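PDB 5FLW: Exo-beta-1,3-galactanase from Bifidobacterium bifidum, which probably hydrolyses beta-1,3-linked galactans from their non-reducing ends, releasing galactose units, as a glycoside hydrolase of family 43. Local coordinates for residues Cys50-Asp55 against Arg60-Val65; Leu9-Asp12 against Asp16-Gln19. All coordinates share one frame; numbering follows the deposited sequence.

Interaction 1: Cys50-Asp55 against Arg60-Val65; sequences CYTTTD and RSHGIV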
ATOM      1  N   CYS A  50      -3.097  -8.322  10.976  1.00 10.04           N
ATOM      2  CA  CYS A  50      -1.701  -8.636  10.694  1.00 11.12           C
ATOM      3  C   CYS A  50      -1.558 -10.114  10.339  1.00 12.11           C
ATOM      4  O   CYS A  50      -2.117 -10.976  11.033  1.00 13.06           O
ATOM      5  CB  CYS A  50      -0.810  -8.306  11.902  1.00 14.43           C
ATOM      6  SG  CYS A  50       0.924  -8.711  11.700  1.00 14.40           S
ATOM      7  N   TYR A  51      -0.808 -10.403   9.258  1.00 11.84           N
ATOM      8  CA  TYR A  51      -0.453 -11.768   8.875  1.00 13.49           C
ATOM      9  C   TYR A  51       1.039 -11.848   8.576  1.00 13.19           C
ATOM     10  O   TYR A  51       1.647 -10.866   8.137  1.00 13.78           O
ATOM     11  CB  TYR A  51      -1.194 -12.230   7.605  1.00 12.23           C
ATOM     12  CG  TYR A  51      -2.690 -12.085   7.716  1.00 12.63           C
ATOM     13  CD1 TYR A  51      -3.316 -10.880   7.368  1.00 11.57           C
ATOM     14  CD2 TYR A  51      -3.484 -13.129   8.214  1.00 13.04           C
ATOM     15  CE1 TYR A  51      -4.686 -10.710   7.513  1.00  9.94           C
ATOM     16  CE2 TYR A  51      -4.856 -12.962   8.373  1.00 11.94           C
ATOM     17  CZ  TYR A  51      -5.441 -11.756   8.001  1.00 10.15           C
ATOM     18  OH  TYR A  51      -6.802 -11.616   8.146  1.00 12.65           O
ATOM     19  N   THR A  52       1.631 -13.020   8.804  1.00 12.95           N
ATOM     20  CA  THR A  52       3.019 -13.250   8.419  1.00 13.81           C
ATOM     21  C   THR A  52       3.131 -14.392   7.413  1.00 13.92           C
ATOM     22  O   THR A  52       2.283 -15.296   7.354  1.00 14.49           O
ATOM     23  CB  THR A  52       3.925 -13.541   9.621  1.00 14.75           C
ATOM     24  OG1 THR A  52       3.344 -14.597  10.395  1.00 16.32           O
ATOM     25  CG2 THR A  52       4.087 -12.288  10.492  1.00 15.03           C
ATOM     26  N   THR A  53       4.209 -14.346   6.630  1.00 15.54           N
ATOM     27  CA  THR A  53       4.488 -15.388   5.650  1.00 14.68           C
ATOM     28  C   THR A  53       5.980 -15.415   5.366  1.00 16.69           C
ATOM     29  O   THR A  53       6.687 -14.412   5.526  1.00 15.88           O
ATOM     30  CB  THR A  53       3.688 -15.186   4.343  1.00 14.56           C
ATOM     31  OG1 THR A  53       3.736 -16.369   3.537  1.00 14.48           O
ATOM     32  CG2 THR A  53       4.230 -13.987   3.543  1.00 14.28           C
ATOM     33  N   THR A  54       6.446 -16.577   4.934  1.00 15.59           N
ATOM     34  CA  THR A  54       7.757 -16.663   4.319  1.00 20.20           C
ATOM     35  C   THR A  54       7.687 -17.053   2.850  1.00 26.77           C
ATOM     36  O   THR A  54       8.721 -17.014   2.165  1.00 26.46           O
ATOM     37  CB  THR A  54       8.648 -17.650   5.081  1.00 18.77           C
ATOM     38  OG1 THR A  54       8.047 -18.954   5.060  1.00 22.71           O
ATOM     39  CG2 THR A  54       8.822 -17.180   6.539  1.00 20.30           C
ATOM     40  N   ASP A  55       6.489 -17.390   2.330  1.00 20.08           N
ATOM     41  CA  ASP A  55       6.389 -17.870   0.958  1.00 19.20           C
ATOM     42  C   ASP A  55       5.259 -17.251   0.148  1.00 18.42           C
ATOM     43  O   ASP A  55       5.137 -17.584  -1.039  1.00 18.79           O
ATOM     44  CB  ASP A  55       6.283 -19.397   0.906  1.00 18.77           C
ATOM     45  CG  ASP A  55       5.074 -19.937   1.664  1.00 17.96           C
ATOM     46  OD1 ASP A  55       4.210 -19.141   2.111  1.00 16.84           O
ATOM     47  OD2 ASP A  55       5.031 -21.200   1.819  1.00 23.08           O
ATOM     48  N   ARG A  60      -0.016 -16.745   8.317  1.00 13.89           N
ATOM     49  CA  ARG A  60      -0.327 -16.954   9.721  1.00 13.45           C
ATOM     50  C   ARG A  60      -0.921 -15.672  10.317  1.00 14.50           C
ATOM     51  O   ARG A  60      -0.297 -14.607  10.271  1.00 15.31           O
ATOM     52  CB  ARG A  60       0.902 -17.416  10.502  1.00 16.40           C
ATOM     53  CG  ARG A  60       0.498 -17.792  11.928  1.00 18.43           C
ATOM     54  CD  ARG A  60       1.546 -17.378  12.866  1.00 32.57           C
ATOM     55  NE  ARG A  60       1.517 -18.031  14.175  1.00 23.37           N
ATOM     56  CZ  ARG A  60       0.965 -17.496  15.263  1.00 26.01           C
ATOM     57  NH1 ARG A  60       0.328 -16.315  15.177  1.00 18.81           N
ATOM     58  NH2 ARG A  60       1.073 -18.138  16.435  1.00 18.72           N
ATOM     59  N   SER A  61      -2.121 -15.768  10.877  1.00 12.74           N
ATOM     60  CA  SER A  61      -2.763 -14.604  11.457  1.00 12.59           C
ATOM     61  C   SER A  61      -2.120 -14.223  12.794  1.00 15.46           C
ATOM     62  O   SER A  61      -1.825 -15.087  13.631  1.00 14.31           O
ATOM     63  CB  SER A  61      -4.230 -14.915  11.708  1.00 14.76           C
ATOM     64  OG  SER A  61      -4.884 -13.793  12.337  1.00 15.33           O
ATOM     65  N   HIS A  62      -1.916 -12.920  13.004  1.00 13.54           N
ATOM     66  CA  HIS A  62      -1.569 -12.360  14.306  1.00 15.24           C
ATOM     67  C   HIS A  62      -2.698 -11.498  14.885  1.00 13.74           C
ATOM     68  O   HIS A  62      -2.463 -10.690  15.797  1.00 14.90           O
ATOM     69  CB  HIS A  62      -0.236 -11.610  14.229  1.00 14.66           C
ATOM     70  CG  HIS A  62       0.909 -12.512  13.914  1.00 18.65           C
ATOM     71  ND1 HIS A  62       1.599 -13.204  14.889  1.00 18.67           N
ATOM     72  CD2 HIS A  62       1.382 -12.960  12.722  1.00 20.19           C
ATOM     73  CE1 HIS A  62       2.515 -13.967  14.313  1.00 19.71           C
ATOM     74  NE2 HIS A  62       2.395 -13.844  12.997  1.00 21.46           N
ATOM     75  N   GLY A  63      -3.919 -11.646  14.341  1.00 12.92           N
ATOM     76  CA  GLY A  63      -5.079 -10.971  14.877  1.00 15.03           C
ATOM     77  C   GLY A  63      -5.133  -9.499  14.511  1.00 12.80           C
ATOM     78  O   GLY A  63      -4.394  -8.995  13.660  1.00 12.87           O
ATOM     79  N   ILE A  64      -6.050  -8.805  15.175  1.00 11.62           N
ATOM     80  CA  ILE A  64      -6.220  -7.366  14.992  1.00 12.26           C
ATOM     81  C   ILE A  64      -5.155  -6.658  15.830  1.00 14.40           C
ATOM     82  O   ILE A  64      -5.147  -6.780  17.062  1.00 15.34           O
ATOM     83  CB  ILE A  64      -7.648  -6.921  15.382  1.00 14.79           C
ATOM     84  CG1 ILE A  64      -8.687  -7.546  14.413  1.00 14.71           C
ATOM     85  CG2 ILE A  64      -7.777  -5.397  15.389  1.00 12.14           C
ATOM     86  CD1 ILE A  64     -10.126  -7.354  14.785  1.00 19.17           C
ATOM     87  N   VAL A  65      -4.265  -5.914  15.157  1.00 11.98           N
ATOM     88  CA  VAL A  65      -3.146  -5.229  15.804  1.00 11.70           C
ATOM     89  C   VAL A  65      -3.398  -3.730  16.021  1.00 11.29           C
ATOM     90  O   VAL A  65      -2.682  -3.110  16.819  1.00 12.90           O
ATOM     91  CB  VAL A  65      -1.792  -5.504  15.087  1.00 12.56           C
ATOM     92  CG1 VAL A  65      -1.519  -7.010  15.042  1.00 12.64           C
ATOM     93  CG2 VAL A  65      -1.755  -4.935  13.664  1.00 12.01           C
TER
HETATM   94  O   HOH W   1      -5.037 -11.196  11.184  1.00 17.20           O
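Cys-50 to Thr-52 pair antiparallel with Arg-60 to Gly-63, the strand axes 4.6 Å apart at closest approach: Thr-52 and Arg-60 exchange two backbone hydrogen bonds, while Cys-50 O accepts from His-62 N and Cys-50 N gives to Gly-63 O. Two residues thus stand opposite one, as in a beta bulge, and Gly-63 suits it with its positive phi of 76°. Thr-52 meets the His-62 imidazole at its edge, where OG1 and NE2 share a hydrogen bond of 2.9 Å. Threonine fits twice over, since Thr-52 CG2 also touches the imidazole, 3.4 Å from His-62 NE2. With the ring swung beside its own backbone N (chi1 -64°), His-62 reaches back along the strand, and Arg-60 NH1 sits above one face of the ring, toward the rim. Tyr-51 lays CD2 3.6 Å from Ser-61 CA, and its OH bonds Gln-19 N. The small Ser-61 leaves room for that ring, while its OG, Cys-50 O and, weakly, Gly-63 O hold a water that sits over one face of the Tyr-51 ring, toward its rim. Past Gly-63 the chain turns a corner, and Val-65 CG1 comes to a tight 3.5 Å from Cys-50 CB. These strands form the outer hairpin of a four-stranded blade, consistent with the five-bladed beta-propeller of family 43.

Interaction 2: Leu9-Asp12 against Asp16-Gln19; sequences LPHD and DVAQ
His-11 and Val-17 face each other in a single backbone bridge, with a hydrogen bond on each side of it: Ala-18 N gives to Pro-10 O, and Asp-12 N gives to Asp-16 O at 2.8 Å. Proline is tolerated here because the bridge asks Pro-10 for its carbonyl and not for an N-H. Asp-12 carries the polar half of the contact. Its CB lies 4.1 Å from Asp-16 O; CG, placed between backbone N and carbonyl carbon (chi1 67°), comes closer to the same oxygen and turns the carboxylate back over the loop. OD1 accepts from Asp-16 N at 3.2 Å, met from above the carboxylate plane, and also from Ser-14 N, which makes an Asx turn. OD2 passes Asp-16 CB at 3.7 Å and reaches two waters, one near Val-17 O and one near Asp-16 OD2, though these waters have more acceptors around them than protons to give. Were Asp-12 cut back to an alanine, the amides of Ser-14 and Asp-16 would probably lose their shared acceptor and the turn would be likely to loosen. The apolar half rests on the branching of Val-17: CG1 lies 3.9 Å from Leu-9 CD1, while CG2 touches both Leu-9 CD2 and His-11 NE2. The small Ala-18 puts its CB 4.1 Å from Pro-10 CB. The whole loop precedes strand 24-28 and leans on strand 48-53, where Asp-12 and Ala-18 both touch Tyr-51, while Val-17 packs on Asn-275, from a loop far along the chain.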
ATOM      1  N   LEU A   9      -8.896 -15.705  -3.586  1.00 13.52           N
ATOM      2  CA  LEU A   9      -9.238 -15.214  -2.259  1.00 12.33           C
ATOM      3  C   LEU A   9      -8.355 -15.941  -1.243  1.00 12.38           C
ATOM      4  O   LEU A   9      -8.503 -17.163  -1.059  1.00 12.93           O
ATOM      5  CB  LEU A   9     -10.716 -15.451  -1.958  1.00 14.40           C
ATOM      6  CG  LEU A   9     -11.176 -14.912  -0.598  1.00 15.33           C
ATOM      7  CD1 LEU A   9     -11.002 -13.389  -0.527  1.00 15.56           C
ATOM      8  CD2 LEU A   9     -12.607 -15.370  -0.272  1.00 20.69           C
ATOM      9  N   PRO A  10      -7.415 -15.256  -0.592  1.00 13.10           N
ATOM     10  CA  PRO A  10      -6.514 -15.944   0.344  1.00 13.31           C
ATOM     11  C   PRO A  10      -7.210 -16.292   1.657  1.00 11.51           C
ATOM     12  O   PRO A  10      -8.180 -15.659   2.077  1.00 11.63           O
ATOM     13  CB  PRO A  10      -5.394 -14.917   0.584  1.00 15.52           C
ATOM     14  CG  PRO A  10      -6.064 -13.568   0.359  1.00 13.18           C
ATOM     15  CD  PRO A  10      -7.109 -13.809  -0.718  1.00 13.07           C
ATOM     16  N   HIS A  11      -6.656 -17.326   2.306  1.00 12.71           N
ATOM     17  CA  HIS A  11      -7.062 -17.817   3.616  1.00 12.75           C
ATOM     18  C   HIS A  11      -5.833 -17.906   4.512  1.00 12.52           C
ATOM     19  O   HIS A  11      -4.702 -18.033   4.032  1.00 14.48           O
ATOM     20  CB  HIS A  11      -7.757 -19.210   3.532  1.00 11.21           C
ATOM     21  CG  HIS A  11      -9.045 -19.158   2.765  1.00 12.43           C
ATOM     22  ND1 HIS A  11      -9.080 -19.122   1.387  1.00 14.33           N
ATOM     23  CD2 HIS A  11     -10.336 -19.036   3.181  1.00 15.48           C
ATOM     24  CE1 HIS A  11     -10.334 -19.013   0.982  1.00 13.98           C
ATOM     25  NE2 HIS A  11     -11.118 -18.965   2.049  1.00 16.94           N
ATOM     26  N   ASP A  12      -6.062 -17.741   5.812  1.00 12.36           N
ATOM     27  CA  ASP A  12      -4.978 -17.931   6.761  1.00 11.68           C
ATOM     28  C   ASP A  12      -4.949 -19.376   7.276  1.00 14.30           C
ATOM     29  O   ASP A  12      -5.829 -20.195   6.976  1.00 13.78           O
ATOM     30  CB  ASP A  12      -5.029 -16.863   7.861  1.00 13.07           C
ATOM     31  CG  ASP A  12      -6.255 -16.968   8.782  1.00 12.16           C
ATOM     32  OD1 ASP A  12      -6.776 -18.078   9.013  1.00 14.19           O
ATOM     33  OD2 ASP A  12      -6.660 -15.895   9.316  1.00 15.00           O
ATOM     34  N   ASP A  16      -9.722 -18.953   8.312  1.00 12.26           N
ATOM     35  CA  ASP A  16     -10.479 -17.747   7.980  1.00 12.73           C
ATOM     36  C   ASP A  16     -10.002 -17.120   6.666  1.00 13.36           C
ATOM     37  O   ASP A  16      -8.826 -17.242   6.284  1.00 13.07           O
ATOM     38  CB  ASP A  16     -10.299 -16.754   9.118  1.00 13.15           C
ATOM     39  CG  ASP A  16     -10.939 -17.234  10.415  1.00 14.24           C
ATOM     40  OD1 ASP A  16     -12.084 -17.728  10.438  1.00 15.44           O
ATOM     41  OD2 ASP A  16     -10.222 -17.232  11.433  1.00 21.90           O
ATOM     42  N   VAL A  17     -10.923 -16.436   5.967  1.00 10.91           N
ATOM     43  CA  VAL A  17     -10.472 -15.558   4.898  1.00 12.04           C
ATOM     44  C   VAL A  17      -9.396 -14.598   5.433  1.00 10.10           C
ATOM     45  O   VAL A  17      -9.598 -13.957   6.470  1.00 14.56           O
ATOM     46  CB  VAL A  17     -11.680 -14.807   4.307  1.00 12.96           C
ATOM     47  CG1 VAL A  17     -11.213 -13.704   3.339  1.00 12.20           C
ATOM     48  CG2 VAL A  17     -12.632 -15.801   3.626  1.00 13.71           C
ATOM     49  N   ALA A  18      -8.257 -14.485   4.723  1.00 12.36           N
ATOM     50  CA  ALA A  18      -7.210 -13.528   5.111  1.00 11.20           C
ATOM     51  C   ALA A  18      -7.596 -12.147   4.574  1.00 10.65           C
ATOM     52  O   ALA A  18      -7.784 -11.978   3.362  1.00 12.69           O
ATOM     53  CB  ALA A  18      -5.826 -13.935   4.577  1.00 11.43           C
ATOM     54  N   GLN A  19      -7.725 -11.164   5.472  1.00 10.09           N
ATOM     55  CA  GLN A  19      -8.138  -9.803   5.118  1.00 10.56           C
ATOM     56  C   GLN A  19      -6.945  -9.023   4.532  1.00 11.06           C
ATOM     57  O   GLN A  19      -6.466  -8.010   5.063  1.00 11.07           O
ATOM     58  CB  GLN A  19      -8.773  -9.121   6.331  1.00 10.32           C
ATOM     59  CG  GLN A  19     -10.108  -9.748   6.848  1.00 10.65           C
ATOM     60  CD  GLN A  19     -11.249  -9.690   5.829  1.00 11.81           C
ATOM     61  OE1 GLN A  19     -11.554  -8.646   5.274  1.00 11.77           O
ATOM     62  NE2 GLN A  19     -11.873 -10.846   5.571  1.00 13.49           N
TER
HETATM   63  O   HOH W   2      -8.195 -13.671   8.973  1.00 14.04           O
HETATM   64  O   HOH W   3      -7.828 -15.948  11.537  1.00 20.03           O

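Interaction 2 comes first along the chain and packs against interaction 1, their centres about 10 Å apart. Tyr-51 spans the two, its OH 2.9 Å from Gln-19 N and its CE2 3.6 Å from Asp-12 OD2. Ser-61 CB also packs on that carboxylate oxygen. Both contacts are partly buried: interaction 1 buries Cys-50, Tyr-51 and Val-65 but exposes Arg-60, while interaction 2 buries Pro-10, Asp-12 and Ala-18 and exposes His-11 and Asp-16. Interaction 1 holds two neighbouring strands of one four-stranded sheet, chiefly through backbone bonds supplemented by the Thr-52 and His-62 pair. Interaction 2 joins two parts of one irregular loop; with a single bridge, it relies more on a carboxylate accepting amide hydrogens and on a small apolar cluster.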